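Local structure of pullulanase (Bacillus acidopullulyticus, 2WAN) at residues S160-T165 against T271-L276; V164-V169 against Y212-D217; N195-Q200 against T243-T248. The protein hydrolyses the alpha-1,6-glucosidic linkages of pullulan and related branched starch polysaccharides, as a debranching glycoside hydrolase of the alpha-amylase family. All coordinates share one frame; numbering follows the deposited sequence.

How the contacts relate
Three contacts illustrate how a small beta domain is built and tied to its neighbour. Contacts 2 and 3 are buried pairings of antiparallel strands, one in each of two separate sheets of the X25 domain, and the sheets meet face to face: Ala166, Ile214 and Leu216 of contact 2 pack on Tyr244 of contact 3. Contact 1 is only partly buried and lies where the chain leaves a different sheet; it keeps one backbone bond and adds hydroxyls, an amide and a water, where contact 2 has a regular run. Contact 3 combines strand pairing with two bonds to an asparagine amide. Connector 160-165 joins contacts 1 and 2; its Val164 touches Tyr199 of contact 3.

Contact 1 of 3, residues S160-T165 against T271-L276; sequences SANPVT and TNLVQL
Ser160 and Thr271 meet through their hydroxyls, OG lying 2.8 Å from OG1. Each oxygen is swung anti to its own backbone N (chi1 -177° in Ser160, -173° in Thr271), which brings the two hydroxyls together between the segments. Thr271 OG1 also hydrogen-bonds to Leu273 O, at 2.9 Å, coming from above the carbonyl plane. On the opposite face of that plane the same oxygen takes the backbone N-H of Ala161, with N to O 2.9 Å and a nearly straight angle of 173° at the hydrogen. One carbonyl is thus gripped by two donors, one from each segment, just where the connector departs from its strand.

The Asn162 side chain crosses those of Thr271 and Leu273 obliquely, its OD1 3.7 Å from Leu273 CD2, while its ND2 donates to a water that also accepts from Asn272 N. Ala161 points its methyl at the second segment, CB standing 3.9 Å from Leu273 CG and 4.2 Å from Gln275 CB. Polar and apolar contacts therefore lie next to each other, with the water extending the polar side.

Ser160 and Val274 form an antiparallel non-hydrogen-bonded pair, and their side chains diverge as strand 152-160 ends. Strand 273-278 lies between strands 152-160 and 124-129: Gln275 bonds through its backbone to Val159, and Val274 to Ala127. Past Ser160 the chain leaves this sheet and runs as a loop to strand 166-170 of another, in the X25 domain.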
loop_
_atom_site.group_PDB
_atom_site.type_symbol
_atom_site.label_atom_id
_atom_site.label_comp_id
_atom_site.label_asym_id
_atom_site.label_seq_id
_atom_site.Cartn_x
_atom_site.Cartn_y
_atom_site.Cartn_z
ATOM N N SER A 160 -25.326 23.152 -6.098
ATOM C CA SER A 160 -23.864 23.179 -6.094
ATOM C C SER A 160 -23.322 21.928 -5.415
ATOM O O SER A 160 -23.854 21.485 -4.394
ATOM C CB SER A 160 -23.316 24.398 -5.363
ATOM O OG SER A 160 -21.894 24.419 -5.441
ATOM N N ALA A 161 -22.252 21.379 -5.984
ATOM C CA ALA A 161 -21.628 20.171 -5.447
ATOM C C ALA A 161 -20.509 20.510 -4.459
ATOM O O ALA A 161 -19.999 19.625 -3.753
ATOM C CB ALA A 161 -21.099 19.298 -6.583
ATOM N N ASN A 162 -20.129 21.787 -4.411
ATOM C CA ASN A 162 -19.111 22.250 -3.477
ATOM C C ASN A 162 -19.523 21.992 -2.040
ATOM O O ASN A 162 -20.645 22.304 -1.654
ATOM C CB ASN A 162 -18.819 23.733 -3.682
ATOM C CG ASN A 162 -18.233 24.024 -5.042
ATOM O OD1 ASN A 162 -17.558 23.183 -5.629
ATOM N ND2 ASN A 162 -18.487 25.222 -5.553
ATOM N N PRO A 163 -18.620 21.397 -1.242
ATOM C CA PRO A 163 -18.937 21.177 0.165
ATOM C C PRO A 163 -18.965 22.514 0.912
ATOM O O PRO A 163 -18.345 23.482 0.463
ATOM C CB PRO A 163 -17.786 20.290 0.655
ATOM C CG PRO A 163 -16.658 20.559 -0.298
ATOM C CD PRO A 163 -17.284 20.892 -1.614
ATOM N N VAL A 164 -19.729 22.575 1.996
ATOM C CA VAL A 164 -19.695 23.751 2.865
ATOM C C VAL A 164 -19.354 23.336 4.292
ATOM O O VAL A 164 -20.003 22.466 4.889
ATOM C CB VAL A 164 -20.974 24.674 2.782
ATOM C CG1 VAL A 164 -21.764 24.470 1.479
ATOM C CG2 VAL A 164 -21.854 24.591 4.029
ATOM N N THR A 165 -18.296 23.953 4.805
ATOM C CA THR A 165 -17.831 23.732 6.162
ATOM C C THR A 165 -18.166 25.003 6.934
ATOM O O THR A 165 -17.478 26.010 6.796
ATOM C CB THR A 165 -16.307 23.454 6.190
ATOM O OG1 THR A 165 -16.015 22.354 5.324
ATOM C CG2 THR A 165 -15.825 23.113 7.597
ATOM N N THR A 271 -21.611 28.882 -8.482
ATOM C CA THR A 271 -20.827 27.637 -8.548
ATOM C C THR A 271 -20.353 27.290 -9.961
ATOM O O THR A 271 -20.992 27.664 -10.952
ATOM C CB THR A 271 -21.614 26.435 -7.934
ATOM O OG1 THR A 271 -20.769 25.275 -7.871
ATOM C CG2 THR A 271 -22.881 26.108 -8.744
ATOM N N ASN A 272 -19.226 26.579 -10.043
ATOM C CA ASN A 272 -18.728 26.054 -11.309
ATOM C C ASN A 272 -18.768 24.521 -11.313
ATOM O O ASN A 272 -18.176 23.875 -12.178
ATOM C CB ASN A 272 -17.314 26.572 -11.608
ATOM C CG ASN A 272 -16.272 26.083 -10.604
ATOM O OD1 ASN A 272 -16.596 25.433 -9.610
ATOM N ND2 ASN A 272 -15.015 26.405 -10.865
ATOM N N LEU A 273 -19.467 23.967 -10.327
ATOM C CA LEU A 273 -19.568 22.517 -10.129
ATOM C C LEU A 273 -20.950 22.175 -9.609
ATOM O O LEU A 273 -21.293 22.478 -8.459
ATOM C CB LEU A 273 -18.493 22.030 -9.150
ATOM C CG LEU A 273 -18.307 20.516 -8.978
ATOM C CD1 LEU A 273 -17.885 19.869 -10.294
ATOM C CD2 LEU A 273 -17.266 20.274 -7.892
ATOM N N VAL A 274 -21.733 21.514 -10.460
ATOM C CA VAL A 274 -23.147 21.302 -10.203
ATOM C C VAL A 274 -23.498 19.825 -10.073
ATOM O O VAL A 274 -22.995 18.988 -10.827
ATOM C CB VAL A 274 -24.015 21.929 -11.339
ATOM C CG1 VAL A 274 -25.496 21.842 -10.999
ATOM C CG2 VAL A 274 -23.612 23.376 -11.593
ATOM N N GLN A 275 -24.363 19.520 -9.113
ATOM C CA GLN A 275 -24.951 18.197 -8.975
ATOM C C GLN A 275 -26.387 18.214 -9.503
ATOM O O GLN A 275 -27.247 18.906 -8.950
ATOM C CB GLN A 275 -24.935 17.748 -7.515
ATOM C CG GLN A 275 -25.551 16.375 -7.294
ATOM C CD GLN A 275 -25.668 15.998 -5.831
ATOM O OE1 GLN A 275 -26.641 15.371 -5.422
ATOM N NE2 GLN A 275 -24.675 16.374 -5.036
ATOM N N LEU A 276 -26.630 17.442 -10.564
ATOM C CA LEU A 276 -27.935 17.389 -11.238
ATOM C C LEU A 276 -28.713 16.127 -10.904
ATOM O O LEU A 276 -28.159 15.024 -10.893
ATOM C CB LEU A 276 -27.753 17.496 -12.764
ATOM C CG LEU A 276 -26.956 18.694 -13.285
ATOM C CD1 LEU A 276 -26.584 18.546 -14.759
ATOM C CD2 LEU A 276 -27.723 19.997 -13.054
HETATM O O HOH W 1 -17.723 27.195 -7.557
#

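Contact 2 of 3, residues V164-V169 against Y212-D217; sequences VTAVLV and YKIALD
Val167 and Ala215 face each other as an antiparallel hydrogen-bonded pair, giving and receiving one backbone bond each. From Val167 N to Ala215 O the distance is 2.9 Å, and the N-H...O angle is nearly straight at 176°. Val169 and Lys213 repeat this reciprocal pairing. A further bond, from Asp217 N to Thr165 O, extends the register just past the strand ends. Alongside these bonds the CA-H groups of Leu216, Ile214 and Tyr212 approach the carbonyl oxygens of Thr165, Val167 and Val169.

Apolar contacts occupy both faces. On the face of Ala166, Leu168, Ile214 and Leu216, the CB of Ala166 touches both Ile214 CG2 (3.7 Å) and Leu216 CD2 (3.9 Å). Leu168 has CG anti to its backbone N (chi1 177°), and chi2 of 69° then places CD1 3.4 Å from Tyr212 CD1 and 4.0 Å from Ile214 CD1, the leucine side chain crossing that of the tyrosine obliquely. On the other face Val169 packs with CG1 on Ala215 CB, 3.9 Å away, while its CG2 approaches Lys213 CB.

The remaining interactions involve polar side chains. A water accepts from Thr165 N and donates to Asp217 OD1 at 2.7 Å, linking the segments beside the last backbone bond. Tyr212 OH hydrogen-bonds to Asp253 of the second sheet, and Lys213 NZ to Ser223 and to the backbone O of Pro225.

The chemistry implies a division of labour: backbone bonds fix the register, and the aliphatic face of Ala166 and Ile214 is left to meet Tyr244 of the second sheet in the X25 domain, while the polar ends of Tyr212 and Lys213 find partners outside the pair.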
loop_
_atom_site.group_PDB
_atom_site.type_symbol
_atom_site.label_atom_id
_atom_site.label_comp_id
_atom_site.label_asym_id
_atom_site.label_seq_id
_atom_site.Cartn_x
_atom_site.Cartn_y
_atom_site.Cartn_z
ATOM N N VAL A 164 -19.729 22.575 1.996
ATOM C CA VAL A 164 -19.695 23.751 2.865
ATOM C C VAL A 164 -19.354 23.336 4.292
ATOM O O VAL A 164 -20.003 22.466 4.889
ATOM C CB VAL A 164 -20.974 24.674 2.782
ATOM C CG1 VAL A 164 -21.764 24.470 1.479
ATOM C CG2 VAL A 164 -21.854 24.591 4.029
ATOM N N THR A 165 -18.296 23.953 4.805
ATOM C CA THR A 165 -17.831 23.732 6.162
ATOM C C THR A 165 -18.166 25.003 6.934
ATOM O O THR A 165 -17.478 26.010 6.796
ATOM C CB THR A 165 -16.307 23.454 6.190
ATOM O OG1 THR A 165 -16.015 22.354 5.324
ATOM C CG2 THR A 165 -15.825 23.113 7.597
ATOM N N ALA A 166 -19.241 24.932 7.714
ATOM C CA ALA A 166 -19.756 26.068 8.478
ATOM C C ALA A 166 -19.825 25.697 9.949
ATOM O O ALA A 166 -20.593 24.822 10.349
ATOM C CB ALA A 166 -21.123 26.478 7.962
ATOM N N VAL A 167 -19.007 26.373 10.750
ATOM C CA VAL A 167 -18.886 26.070 12.165
ATOM C C VAL A 167 -19.421 27.231 12.993
ATOM O O VAL A 167 -19.041 28.389 12.769
ATOM C CB VAL A 167 -17.404 25.816 12.552
ATOM C CG1 VAL A 167 -17.253 25.692 14.073
ATOM C CG2 VAL A 167 -16.835 24.584 11.810
ATOM N N LEU A 168 -20.298 26.911 13.940
ATOM C CA LEU A 168 -20.807 27.886 14.899
ATOM C C LEU A 168 -19.695 28.253 15.879
ATOM O O LEU A 168 -19.168 27.394 16.606
ATOM C CB LEU A 168 -22.018 27.332 15.643
ATOM C CG LEU A 168 -22.661 28.187 16.739
ATOM C CD1 LEU A 168 -23.350 29.387 16.145
ATOM C CD2 LEU A 168 -23.659 27.365 17.521
ATOM N N VAL A 169 -19.331 29.531 15.881
ATOM C CA VAL A 169 -18.252 30.015 16.738
ATOM C C VAL A 169 -18.736 31.093 17.685
ATOM O O VAL A 169 -19.628 31.874 17.341
ATOM C CB VAL A 169 -17.055 30.547 15.912
ATOM C CG1 VAL A 169 -16.412 29.424 15.153
ATOM C CG2 VAL A 169 -17.500 31.640 14.948
ATOM N N TYR A 212 -22.215 34.910 18.995
ATOM C CA TYR A 212 -21.785 33.947 17.992
ATOM C C TYR A 212 -21.674 34.499 16.569
ATOM O O TYR A 212 -22.189 35.586 16.250
ATOM C CB TYR A 212 -22.694 32.716 18.006
ATOM C CG TYR A 212 -24.013 32.955 17.321
ATOM C CD1 TYR A 212 -24.166 32.686 15.961
ATOM C CD2 TYR A 212 -25.107 33.468 18.024
ATOM C CE1 TYR A 212 -25.377 32.909 15.311
ATOM C CE2 TYR A 212 -26.325 33.701 17.382
ATOM C CZ TYR A 212 -26.447 33.413 16.024
ATOM O OH TYR A 212 -27.632 33.632 15.364
ATOM N N LYS A 213 -20.981 33.717 15.739
ATOM C CA LYS A 213 -20.900 33.886 14.300
ATOM C C LYS A 213 -20.879 32.491 13.659
ATOM O O LYS A 213 -20.887 31.462 14.358
ATOM C CB LYS A 213 -19.619 34.629 13.893
ATOM C CG LYS A 213 -19.466 36.035 14.443
ATOM C CD LYS A 213 -18.433 36.804 13.645
ATOM C CE LYS A 213 -19.067 37.374 12.379
ATOM N NZ LYS A 213 -18.109 38.117 11.530
ATOM N N ILE A 214 -20.849 32.473 12.332
ATOM C CA ILE A 214 -20.577 31.255 11.579
ATOM C C ILE A 214 -19.269 31.467 10.833
ATOM O O ILE A 214 -19.162 32.384 10.000
ATOM C CB ILE A 214 -21.732 30.927 10.583
ATOM C CG1 ILE A 214 -23.057 30.656 11.321
ATOM C CG2 ILE A 214 -21.361 29.775 9.646
ATOM C CD1 ILE A 214 -23.105 29.388 12.161
ATOM N N ALA A 215 -18.266 30.638 11.140
ATOM C CA ALA A 215 -16.975 30.701 10.458
ATOM C C ALA A 215 -16.878 29.596 9.428
ATOM O O ALA A 215 -17.291 28.464 9.688
ATOM C CB ALA A 215 -15.819 30.605 11.462
ATOM N N LEU A 216 -16.324 29.930 8.268
ATOM C CA LEU A 216 -16.197 28.982 7.163
ATOM C C LEU A 216 -14.800 28.386 7.049
ATOM O O LEU A 216 -13.801 29.038 7.370
ATOM C CB LEU A 216 -16.579 29.644 5.831
ATOM C CG LEU A 216 -18.013 30.156 5.629
ATOM C CD1 LEU A 216 -18.287 30.344 4.137
ATOM C CD2 LEU A 216 -19.050 29.241 6.250
ATOM N N ASP A 217 -14.743 27.135 6.589
ATOM C CA ASP A 217 -13.482 26.507 6.163
ATOM C C ASP A 217 -12.384 26.461 7.234
ATOM O O ASP A 217 -11.194 26.493 6.906
ATOM C CB ASP A 217 -12.968 27.162 4.874
ATOM C CG ASP A 217 -14.021 27.177 3.769
ATOM O OD1 ASP A 217 -14.744 26.170 3.630
ATOM O OD2 ASP A 217 -14.131 28.197 3.050
HETATM O O HOH W 2 -17.392 26.184 3.187
#

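Contact 3 of 3, residues N195-Q200 against T243-T248; sequences NPNLYQ and TYIPST
The amide of Asn197 grips Ser247 with both its ends. ND2 donates to Ser247 OG at 2.9 Å, the hydroxyl lying within 2° of the amide plane, and also to Ser265 O; OD1 receives Ser247 N, also at 2.9 Å, in plane on a lone pair. With CG anti to the backbone N (chi1 -160°), the side chain slides past Pro246 in the opposite direction, leaving OD1 3.3 Å from Pro246 CD. The Tyr244 ring has Pro246 N 4.1 Å above one face, offset toward the rim. The Tyr199 side chain crosses Pro246 at about a right angle, CD2 meeting its CG at 3.9 Å.

Tyr199 and Tyr244 exchange two backbone bonds as an antiparallel hydrogen-bonded pair. On the face opposite their rings, Thr243 OG1 donates to Gln200 OE1 at 2.9 Å, the two side chains lying side by side. Leu198 CD1 fills in against Thr243 CG2 and Ile245 CD1. Buried Asn197 O has no polar partner.

A type I beta turn from Asn195 to Leu198, with Asn195 OD1 accepting from Asn197 N (an Asx turn), links strand 192-195 to strand 198-205, partner of strand 238-245; Tyr244 faces strand 208-216 in the X25 domain's other sheet.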
loop_
_atom_site.group_PDB
_atom_site.type_symbol
_atom_site.label_atom_id
_atom_site.label_comp_id
_atom_site.label_asym_id
_atom_site.label_seq_id
_atom_site.Cartn_x
_atom_site.Cartn_y
_atom_site.Cartn_z
ATOM N N ASN A 195 -30.649 20.505 3.719
ATOM C CA ASN A 195 -30.696 20.345 2.270
ATOM C C ASN A 195 -29.485 21.078 1.684
ATOM O O ASN A 195 -28.716 21.682 2.449
ATOM C CB ASN A 195 -32.056 20.794 1.694
ATOM C CG ASN A 195 -32.285 22.292 1.792
ATOM O OD1 ASN A 195 -31.578 23.087 1.164
ATOM N ND2 ASN A 195 -33.305 22.683 2.553
ATOM N N PRO A 196 -29.281 21.014 0.350
ATOM C CA PRO A 196 -28.095 21.648 -0.225
ATOM C C PRO A 196 -27.962 23.155 0.039
ATOM O O PRO A 196 -26.865 23.700 -0.100
ATOM C CB PRO A 196 -28.251 21.379 -1.722
ATOM C CG PRO A 196 -29.021 20.125 -1.783
ATOM C CD PRO A 196 -30.003 20.216 -0.660
ATOM N N ASN A 197 -29.061 23.810 0.417
ATOM C CA ASN A 197 -29.041 25.244 0.742
ATOM C C ASN A 197 -29.521 25.564 2.160
ATOM O O ASN A 197 -30.011 26.666 2.427
ATOM C CB ASN A 197 -29.838 26.051 -0.295
ATOM C CG ASN A 197 -29.457 27.529 -0.309
ATOM O OD1 ASN A 197 -28.292 27.884 -0.126
ATOM N ND2 ASN A 197 -30.443 28.393 -0.534
ATOM N N LEU A 198 -29.370 24.604 3.072
ATOM C CA LEU A 198 -29.773 24.796 4.464
ATOM C C LEU A 198 -28.908 23.974 5.420
ATOM O O LEU A 198 -28.966 22.747 5.433
ATOM C CB LEU A 198 -31.263 24.469 4.651
ATOM C CG LEU A 198 -31.868 24.540 6.058
ATOM C CD1 LEU A 198 -31.876 25.961 6.592
ATOM C CD2 LEU A 198 -33.285 23.971 6.086
ATOM N N TYR A 199 -28.109 24.673 6.220
ATOM C CA TYR A 199 -27.239 24.034 7.201
ATOM C C TYR A 199 -27.635 24.466 8.600
ATOM O O TYR A 199 -27.832 25.660 8.860
ATOM C CB TYR A 199 -25.773 24.372 6.910
ATOM C CG TYR A 199 -25.194 23.565 5.775
ATOM C CD1 TYR A 199 -24.317 22.504 6.022
ATOM C CD2 TYR A 199 -25.532 23.850 4.452
ATOM C CE1 TYR A 199 -23.789 21.749 4.963
ATOM C CE2 TYR A 199 -25.017 23.108 3.392
ATOM C CZ TYR A 199 -24.151 22.058 3.653
ATOM O OH TYR A 199 -23.644 21.339 2.592
ATOM N N GLN A 200 -27.777 23.491 9.495
ATOM C CA GLN A 200 -28.256 23.762 10.839
ATOM C C GLN A 200 -27.513 22.975 11.908
ATOM O O GLN A 200 -26.939 21.913 11.640
ATOM C CB GLN A 200 -29.765 23.492 10.939
ATOM C CG GLN A 200 -30.605 24.359 10.020
ATOM C CD GLN A 200 -32.091 24.258 10.294
ATOM O OE1 GLN A 200 -32.774 25.273 10.449
ATOM N NE2 GLN A 200 -32.600 23.035 10.353
ATOM N N THR A 243 -28.738 28.485 12.141
ATOM C CA THR A 243 -28.953 28.257 10.721
ATOM C C THR A 243 -28.012 29.072 9.841
ATOM O O THR A 243 -27.785 30.254 10.090
ATOM C CB THR A 243 -30.424 28.590 10.341
ATOM O OG1 THR A 243 -31.309 27.748 11.082
ATOM C CG2 THR A 243 -30.671 28.382 8.865
ATOM N N TYR A 244 -27.467 28.427 8.813
ATOM C CA TYR A 244 -26.668 29.112 7.809
ATOM C C TYR A 244 -27.194 28.810 6.423
ATOM O O TYR A 244 -27.377 27.645 6.068
ATOM C CB TYR A 244 -25.186 28.734 7.920
ATOM C CG TYR A 244 -24.321 29.278 6.808
ATOM C CD1 TYR A 244 -24.071 30.653 6.688
ATOM C CD2 TYR A 244 -23.736 28.417 5.868
ATOM C CE1 TYR A 244 -23.266 31.153 5.657
ATOM C CE2 TYR A 244 -22.937 28.909 4.833
ATOM C CZ TYR A 244 -22.701 30.275 4.736
ATOM O OH TYR A 244 -21.904 30.757 3.725
ATOM N N ILE A 245 -27.441 29.861 5.644
ATOM C CA ILE A 245 -27.937 29.711 4.271
ATOM C C ILE A 245 -26.848 30.058 3.258
ATOM O O ILE A 245 -26.482 31.225 3.115
ATOM C CB ILE A 245 -29.203 30.584 3.997
ATOM C CG1 ILE A 245 -30.229 30.469 5.136
ATOM C CG2 ILE A 245 -29.802 30.252 2.623
ATOM C CD1 ILE A 245 -30.944 29.137 5.230
ATOM N N PRO A 246 -26.316 29.043 2.552
ATOM C CA PRO A 246 -25.222 29.267 1.594
ATOM C C PRO A 246 -25.522 30.305 0.487
ATOM O O PRO A 246 -24.654 31.114 0.164
ATOM C CB PRO A 246 -24.988 27.870 0.999
ATOM C CG PRO A 246 -25.398 26.937 2.105
ATOM C CD PRO A 246 -26.603 27.609 2.733
ATOM N N SER A 247 -26.736 30.300 -0.067
ATOM C CA SER A 247 -27.087 31.221 -1.172
ATOM C C SER A 247 -26.913 32.703 -0.817
ATOM O O SER A 247 -26.469 33.497 -1.646
ATOM C CB SER A 247 -28.515 30.973 -1.679
ATOM O OG SER A 247 -29.465 31.081 -0.632
ATOM N N THR A 248 -27.242 33.054 0.423
ATOM C CA THR A 248 -27.264 34.448 0.864
ATOM C C THR A 248 -26.234 34.761 1.959
ATOM O O THR A 248 -26.077 35.926 2.358
ATOM C CB THR A 248 -28.648 34.801 1.421
ATOM O OG1 THR A 248 -28.943 33.941 2.528
ATOM C CG2 THR A 248 -29.742 34.629 0.349
#